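Local atomic coordinates of putative polyketide synthase (Streptomyces coelicolor, PDB entry 1U0M), a protein that condenses five malonyl-CoA units into a pentaketide and cyclises it to 1,3,6,8-tetrahydroxynaphthalene, a precursor of melanin and naphthoquinone metabolites. Residues Arg217-Ile223 against Ile345-Leu351; Phe274-His278 against Ala298-Ser302. All blocks are in the same frame, centred on the assembly; numbering follows the deposited sequence.

Contact 1: residues Arg217-Ile223 against Ile345-Leu351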
loop_
_atom_site.group_PDB
_atom_site.type_symbol
_atom_site.label_atom_id
_atom_site.label_comp_id
_atom_site.label_asym_id
_atom_site.label_seq_id
_atom_site.Cartn_x
_atom_site.Cartn_y
_atom_site.Cartn_z
ATOM N N ARG A 217 -18.251 -13.367 -6.031
ATOM C CA ARG A 217 -16.994 -13.972 -5.643
ATOM C C ARG A 217 -15.851 -13.275 -6.364
ATOM O O ARG A 217 -15.937 -13.012 -7.563
ATOM C CB ARG A 217 -17.015 -15.451 -6.008
ATOM C CG ARG A 217 -15.734 -16.200 -5.748
ATOM C CD ARG A 217 -15.876 -17.665 -6.157
ATOM N NE ARG A 217 -16.676 -18.460 -5.218
ATOM C CZ ARG A 217 -17.994 -18.365 -5.050
ATOM N NH1 ARG A 217 -18.712 -17.505 -5.752
ATOM N NH2 ARG A 217 -18.598 -19.145 -4.165
ATOM N N ASN A 218 -14.791 -12.952 -5.635
ATOM C CA ASN A 218 -13.645 -12.316 -6.265
ATOM C C ASN A 218 -12.443 -13.206 -6.023
ATOM O O ASN A 218 -12.489 -14.108 -5.186
ATOM C CB ASN A 218 -13.401 -10.915 -5.696
ATOM C CG ASN A 218 -13.072 -10.930 -4.220
ATOM O OD1 ASN A 218 -12.111 -11.567 -3.795
ATOM N ND2 ASN A 218 -13.864 -10.216 -3.432
ATOM N N GLY A 219 -11.372 -12.962 -6.767
ATOM C CA GLY A 219 -10.180 -13.769 -6.609
ATOM C C GLY A 219 -8.984 -13.197 -7.333
ATOM O O GLY A 219 -9.119 -12.446 -8.297
ATOM N N SER A 220 -7.799 -13.562 -6.868
ATOM C CA SER A 220 -6.574 -13.077 -7.474
ATOM C C SER A 220 -5.874 -14.187 -8.237
ATOM O O SER A 220 -6.226 -15.357 -8.113
ATOM C CB SER A 220 -5.636 -12.536 -6.393
ATOM O OG SER A 220 -4.369 -12.201 -6.936
ATOM N N TYR A 221 -4.882 -13.811 -9.030
ATOM C CA TYR A 221 -4.114 -14.779 -9.788
ATOM C C TYR A 221 -2.821 -14.130 -10.247
ATOM O O TYR A 221 -2.837 -13.077 -10.878
ATOM C CB TYR A 221 -4.918 -15.293 -10.990
ATOM C CG TYR A 221 -4.117 -16.224 -11.865
ATOM C CD1 TYR A 221 -3.334 -15.726 -12.906
ATOM C CD2 TYR A 221 -4.066 -17.594 -11.597
ATOM C CE1 TYR A 221 -2.510 -16.565 -13.658
ATOM C CE2 TYR A 221 -3.246 -18.447 -12.338
ATOM C CZ TYR A 221 -2.466 -17.923 -13.367
ATOM O OH TYR A 221 -1.620 -18.745 -14.085
ATOM N N LEU A 222 -1.702 -14.766 -9.923
ATOM C CA LEU A 222 -0.388 -14.257 -10.293
ATOM C C LEU A 222 0.235 -15.111 -11.387
ATOM O O LEU A 222 0.473 -16.298 -11.195
ATOM C CB LEU A 222 0.529 -14.245 -9.066
ATOM C CG LEU A 222 1.867 -13.496 -9.097
ATOM C CD1 LEU A 222 2.848 -14.156 -10.062
ATOM C CD2 LEU A 222 1.610 -12.042 -9.484
ATOM N N ILE A 223 0.504 -14.505 -12.537
ATOM C CA ILE A 223 1.120 -15.229 -13.635
ATOM C C ILE A 223 2.562 -15.539 -13.256
ATOM O O ILE A 223 3.393 -14.638 -13.146
ATOM C CB ILE A 223 1.116 -14.401 -14.931
ATOM C CG1 ILE A 223 -0.322 -14.181 -15.400
ATOM C CG2 ILE A 223 1.948 -15.109 -15.998
ATOM C CD1 ILE A 223 -0.435 -13.429 -16.714
ATOM N N ILE A 345 2.972 -10.549 -12.758
ATOM C CA ILE A 345 1.772 -9.888 -13.258
ATOM C C ILE A 345 0.565 -10.319 -12.432
ATOM O O ILE A 345 0.318 -11.515 -12.252
ATOM C CB ILE A 345 1.554 -10.244 -14.744
ATOM C CG1 ILE A 345 2.721 -9.691 -15.577
ATOM C CG2 ILE A 345 0.227 -9.702 -15.226
ATOM C CD1 ILE A 345 2.675 -10.036 -17.050
ATOM N N THR A 346 -0.178 -9.339 -11.918
ATOM C CA THR A 346 -1.345 -9.614 -11.096
ATOM C C THR A 346 -2.662 -9.356 -11.807
ATOM O O THR A 346 -2.753 -8.516 -12.699
ATOM C CB THR A 346 -1.338 -8.775 -9.819
ATOM O OG1 THR A 346 -0.146 -9.058 -9.076
ATOM C CG2 THR A 346 -2.551 -9.102 -8.960
ATOM N N ALA A 347 -3.683 -10.095 -11.381
ATOM C CA ALA A 347 -5.014 -9.984 -11.940
ATOM C C ALA A 347 -6.037 -10.000 -10.813
ATOM O O ALA A 347 -6.185 -11.003 -10.115
ATOM C CB ALA A 347 -5.270 -11.142 -12.898
ATOM N N GLU A 348 -6.718 -8.880 -10.615
ATOM C CA GLU A 348 -7.739 -8.811 -9.588
ATOM C C GLU A 348 -9.079 -8.953 -10.300
ATOM O O GLU A 348 -9.591 -8.006 -10.892
ATOM C CB GLU A 348 -7.662 -7.485 -8.826
ATOM C CG GLU A 348 -6.417 -7.340 -7.945
ATOM C CD GLU A 348 -6.381 -8.330 -6.785
ATOM O OE1 GLU A 348 -6.333 -9.546 -7.043
ATOM O OE2 GLU A 348 -6.400 -7.893 -5.614
ATOM N N MET A 349 -9.624 -10.163 -10.248
ATOM C CA MET A 349 -10.891 -10.493 -10.889
ATOM C C MET A 349 -12.042 -10.406 -9.895
ATOM O O MET A 349 -11.862 -10.644 -8.706
ATOM C CB MET A 349 -10.798 -11.903 -11.476
ATOM C CG MET A 349 -9.646 -12.057 -12.441
ATOM S SD MET A 349 -9.043 -13.744 -12.647
ATOM C CE MET A 349 -7.966 -13.902 -11.203
ATOM N N SER A 350 -13.224 -10.065 -10.391
ATOM C CA SER A 350 -14.407 -9.940 -9.549
ATOM C C SER A 350 -15.685 -10.299 -10.324
ATOM O O SER A 350 -15.964 -9.719 -11.373
ATOM C CB SER A 350 -14.502 -8.506 -9.020
ATOM O OG SER A 350 -15.656 -8.325 -8.226
ATOM N N LEU A 351 -16.447 -11.265 -9.812
ATOM C CA LEU A 351 -17.697 -11.690 -10.445
ATOM C C LEU A 351 -18.883 -11.102 -9.673
ATOM O O LEU A 351 -18.900 -11.132 -8.446
ATOM C CB LEU A 351 -17.786 -13.226 -10.470
ATOM C CG LEU A 351 -16.779 -14.001 -11.335
ATOM C CD1 LEU A 351 -16.990 -15.510 -11.178
ATOM C CD2 LEU A 351 -16.935 -13.589 -12.790
#
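Gly219 and Met349 face each other as a hydrogen-bonded antiparallel pair, and here the two strands are held tightly, an example of how segments far apart in sequence become neighbours in a sheet. Gly219 N donates a hydrogen bond to Met349 O at 3.1 Å, reaching it from above the carbonyl plane, while Met349 N donates in return to Gly219 O at 3.0 Å. The Met349 side chain leans across to the partner strand: the bend at chi3 (-82°) puts CE 3.4 Å from Tyr221 CB. Helix 251-263 packs over this side, against Tyr221 and Met349.

The opposite side carries Asn218, Leu222, Thr346 and Glu348. Leu222 CD2 lies 3.5 Å from Thr346 OG1, whose polar bonds run to Pro343 O and to Gln138 of the second subunit. Asn218 is hydrogen-bonded through ND2 to Asp158 OD1 on helix 148-162, so this side meets both that helix and the dimer interface.

Beyond the glycine the grip slackens: Tyr221 N to Ala347 O is a weak, bent bond of 3.3 Å. It tightens again at Ile223, whose N binds Ile345 O at 3.0 Å in the carbonyl plane, and the two isoleucines lie side by side. At the far end the backbone bond from Leu351 N to Arg217 O is firm at 2.9 Å, yet the Arg217 side chain, straight through two torsions and then bent, lies exposed against Leu261 and His265. Ile345 directly follows the Gly-Phe-Gly-Pro-Gly loop characteristic of chalcone synthases, and the strand pair is part of the antiparallel portion of the thiolase-fold sheet.

Contact 2: residues Phe274-His278 against Ala298-Ser302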
loop_
_atom_site.group_PDB
_atom_site.type_symbol
_atom_site.label_atom_id
_atom_site.label_comp_id
_atom_site.label_asym_id
_atom_site.label_seq_id
_atom_site.Cartn_x
_atom_site.Cartn_y
_atom_site.Cartn_z
ATOM N N PHE A 274 -21.905 -9.038 -18.779
ATOM C CA PHE A 274 -21.116 -7.955 -18.197
ATOM C C PHE A 274 -19.608 -8.139 -18.352
ATOM O O PHE A 274 -19.060 -9.162 -17.945
ATOM C CB PHE A 274 -21.441 -7.877 -16.713
ATOM C CG PHE A 274 -21.932 -6.550 -16.261
ATOM C CD1 PHE A 274 -22.908 -5.873 -16.979
ATOM C CD2 PHE A 274 -21.457 -5.998 -15.078
ATOM C CE1 PHE A 274 -23.410 -4.662 -16.520
ATOM C CE2 PHE A 274 -21.948 -4.790 -14.608
ATOM C CZ PHE A 274 -22.928 -4.119 -15.329
ATOM N N TYR A 275 -18.937 -7.141 -18.918
ATOM C CA TYR A 275 -17.488 -7.206 -19.086
ATOM C C TYR A 275 -16.805 -5.853 -18.927
ATOM O O TYR A 275 -16.801 -5.031 -19.844
ATOM C CB TYR A 275 -17.123 -7.797 -20.446
ATOM C CG TYR A 275 -17.124 -9.308 -20.485
ATOM C CD1 TYR A 275 -18.316 -10.030 -20.557
ATOM C CD2 TYR A 275 -15.928 -10.020 -20.445
ATOM C CE1 TYR A 275 -18.315 -11.430 -20.593
ATOM C CE2 TYR A 275 -15.915 -11.415 -20.477
ATOM C CZ TYR A 275 -17.110 -12.114 -20.554
ATOM O OH TYR A 275 -17.081 -13.492 -20.615
ATOM N N ILE A 276 -16.226 -5.633 -17.750
ATOM C CA ILE A 276 -15.518 -4.393 -17.445
ATOM C C ILE A 276 -14.104 -4.752 -16.988
ATOM O O ILE A 276 -13.822 -4.804 -15.791
ATOM C CB ILE A 276 -16.236 -3.607 -16.324
ATOM C CG1 ILE A 276 -17.667 -3.272 -16.755
ATOM C CG2 ILE A 276 -15.472 -2.334 -16.003
ATOM C CD1 ILE A 276 -17.753 -2.383 -17.975
ATOM N N VAL A 277 -13.224 -5.008 -17.951
ATOM C CA VAL A 277 -11.851 -5.381 -17.646
ATOM C C VAL A 277 -10.851 -4.332 -18.117
ATOM O O VAL A 277 -11.044 -3.705 -19.157
ATOM C CB VAL A 277 -11.481 -6.718 -18.307
ATOM C CG1 VAL A 277 -12.611 -7.706 -18.131
ATOM C CG2 VAL A 277 -11.177 -6.509 -19.775
ATOM N N HIS A 278 -9.779 -4.150 -17.350
ATOM C CA HIS A 278 -8.757 -3.185 -17.715
ATOM C C HIS A 278 -7.499 -3.836 -18.256
ATOM O O HIS A 278 -6.871 -4.665 -17.598
ATOM C CB HIS A 278 -8.373 -2.299 -16.528
ATOM C CG HIS A 278 -7.117 -1.513 -16.753
ATOM N ND1 HIS A 278 -6.881 -0.806 -17.913
ATOM C CD2 HIS A 278 -6.016 -1.346 -15.983
ATOM C CE1 HIS A 278 -5.688 -0.242 -17.849
ATOM N NE2 HIS A 278 -5.143 -0.554 -16.689
ATOM N N ALA A 298 -17.348 -6.779 -26.415
ATOM C CA ALA A 298 -17.637 -6.965 -24.999
ATOM C C ALA A 298 -16.976 -5.898 -24.142
ATOM O O ALA A 298 -17.594 -5.352 -23.225
ATOM C CB ALA A 298 -17.183 -8.349 -24.551
ATOM N N PHE A 299 -15.715 -5.608 -24.445
ATOM C CA PHE A 299 -14.960 -4.605 -23.701
ATOM C C PHE A 299 -15.110 -3.260 -24.385
ATOM O O PHE A 299 -14.123 -2.579 -24.661
ATOM C CB PHE A 299 -13.483 -4.989 -23.643
ATOM C CG PHE A 299 -13.252 -6.459 -23.527
ATOM C CD1 PHE A 299 -13.155 -7.250 -24.665
ATOM C CD2 PHE A 299 -13.183 -7.065 -22.281
ATOM C CE1 PHE A 299 -12.995 -8.627 -24.566
ATOM C CE2 PHE A 299 -13.024 -8.441 -22.169
ATOM C CZ PHE A 299 -12.930 -9.224 -23.314
ATOM N N ARG A 300 -16.355 -2.892 -24.664
ATOM C CA ARG A 300 -16.664 -1.631 -25.317
ATOM C C ARG A 300 -16.409 -0.458 -24.379
ATOM O O ARG A 300 -15.954 0.604 -24.807
ATOM C CB ARG A 300 -18.130 -1.623 -25.766
ATOM C CG ARG A 300 -18.607 -0.278 -26.300
ATOM C CD ARG A 300 -20.025 -0.331 -26.878
ATOM N NE ARG A 300 -21.066 -0.558 -25.875
ATOM C CZ ARG A 300 -21.381 -1.745 -25.363
ATOM N NH1 ARG A 300 -20.734 -2.835 -25.757
ATOM N NH2 ARG A 300 -22.349 -1.841 -24.460
ATOM N N PHE A 301 -16.708 -0.665 -23.099
ATOM C CA PHE A 301 -16.543 0.368 -22.080
ATOM C C PHE A 301 -15.082 0.610 -21.725
ATOM O O PHE A 301 -14.658 1.750 -21.550
ATOM C CB PHE A 301 -17.340 -0.023 -20.834
ATOM C CG PHE A 301 -18.815 -0.132 -21.083
ATOM C CD1 PHE A 301 -19.616 1.008 -21.113
ATOM C CD2 PHE A 301 -19.399 -1.367 -21.344
ATOM C CE1 PHE A 301 -20.972 0.920 -21.405
ATOM C CE2 PHE A 301 -20.755 -1.465 -21.636
ATOM C CZ PHE A 301 -21.541 -0.317 -21.665
ATOM N N SER A 302 -14.315 -0.467 -21.626
ATOM C CA SER A 302 -12.901 -0.354 -21.311
ATOM C C SER A 302 -12.231 0.399 -22.450
ATOM O O SER A 302 -11.562 1.414 -22.239
ATOM C CB SER A 302 -12.277 -1.745 -21.187
ATOM O OG SER A 302 -13.066 -2.587 -20.365
#
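Tyr275 turns the edge of its ring toward the face of Phe299 in an offset edge-to-face pair, with centroids 5.7 Å apart and planes at 87°. On that same side of the Phe299 ring, Ala298 CB sits 4.1 Å above the plane, displaced toward the rim. Val277 approaches the ring obliquely, its CG2 packing closely against Phe299 CD2 at 3.3 Å. The Tyr275 hydroxyl is held separately, by Ser270 O.

An apolar contact joins Ile276 CD1 to Phe301 CB at 3.7 Å, the two side chains crossing at a slant. The polar link is Ser302 OG, which donates to Val277 O at 2.6 Å; with OG opposite the carbonyl carbon (chi1 -48°), the hydroxyl projects from the helix start to the strand. With the hydroxyl gone, as in an alanine at this position, Val277 O would probably lose this donor and the helix start its polar tie to the strand.

The arrangement sets the start of helix 300-308 against strand 276-278. Helix 281-291 closes round Phe299 through Leu285 and Leu288, helix 315-326 receives Ile276 through Ala320 and Leu324, and backbone bonds to Leu337 and Ala339 join the strand to neighbouring strand 337-342.

In the fold
From the N terminus, the chain first builds its N-terminal half, with Cys146, the likely active-site residue, in the loop before helix 148-162, and then reaches 217-223. Contact 1 closes a long loop of 121 residues when 345-351 returns beside that strand. Contact 2 is nested within it, closing a short loop of 19 residues that contains helix 281-291. Strand 337-342 lies between strands 346-355 and 276-278, so both contacts belong to one sheet although their nearest atoms remain about 7 Å apart. Contact 1 joins strands within the sheet; contact 2 fastens a helix to its edge strand. There the His278 side chain touches Cys146 and Asn311, consistent with the family's Cys-His-Asn triad.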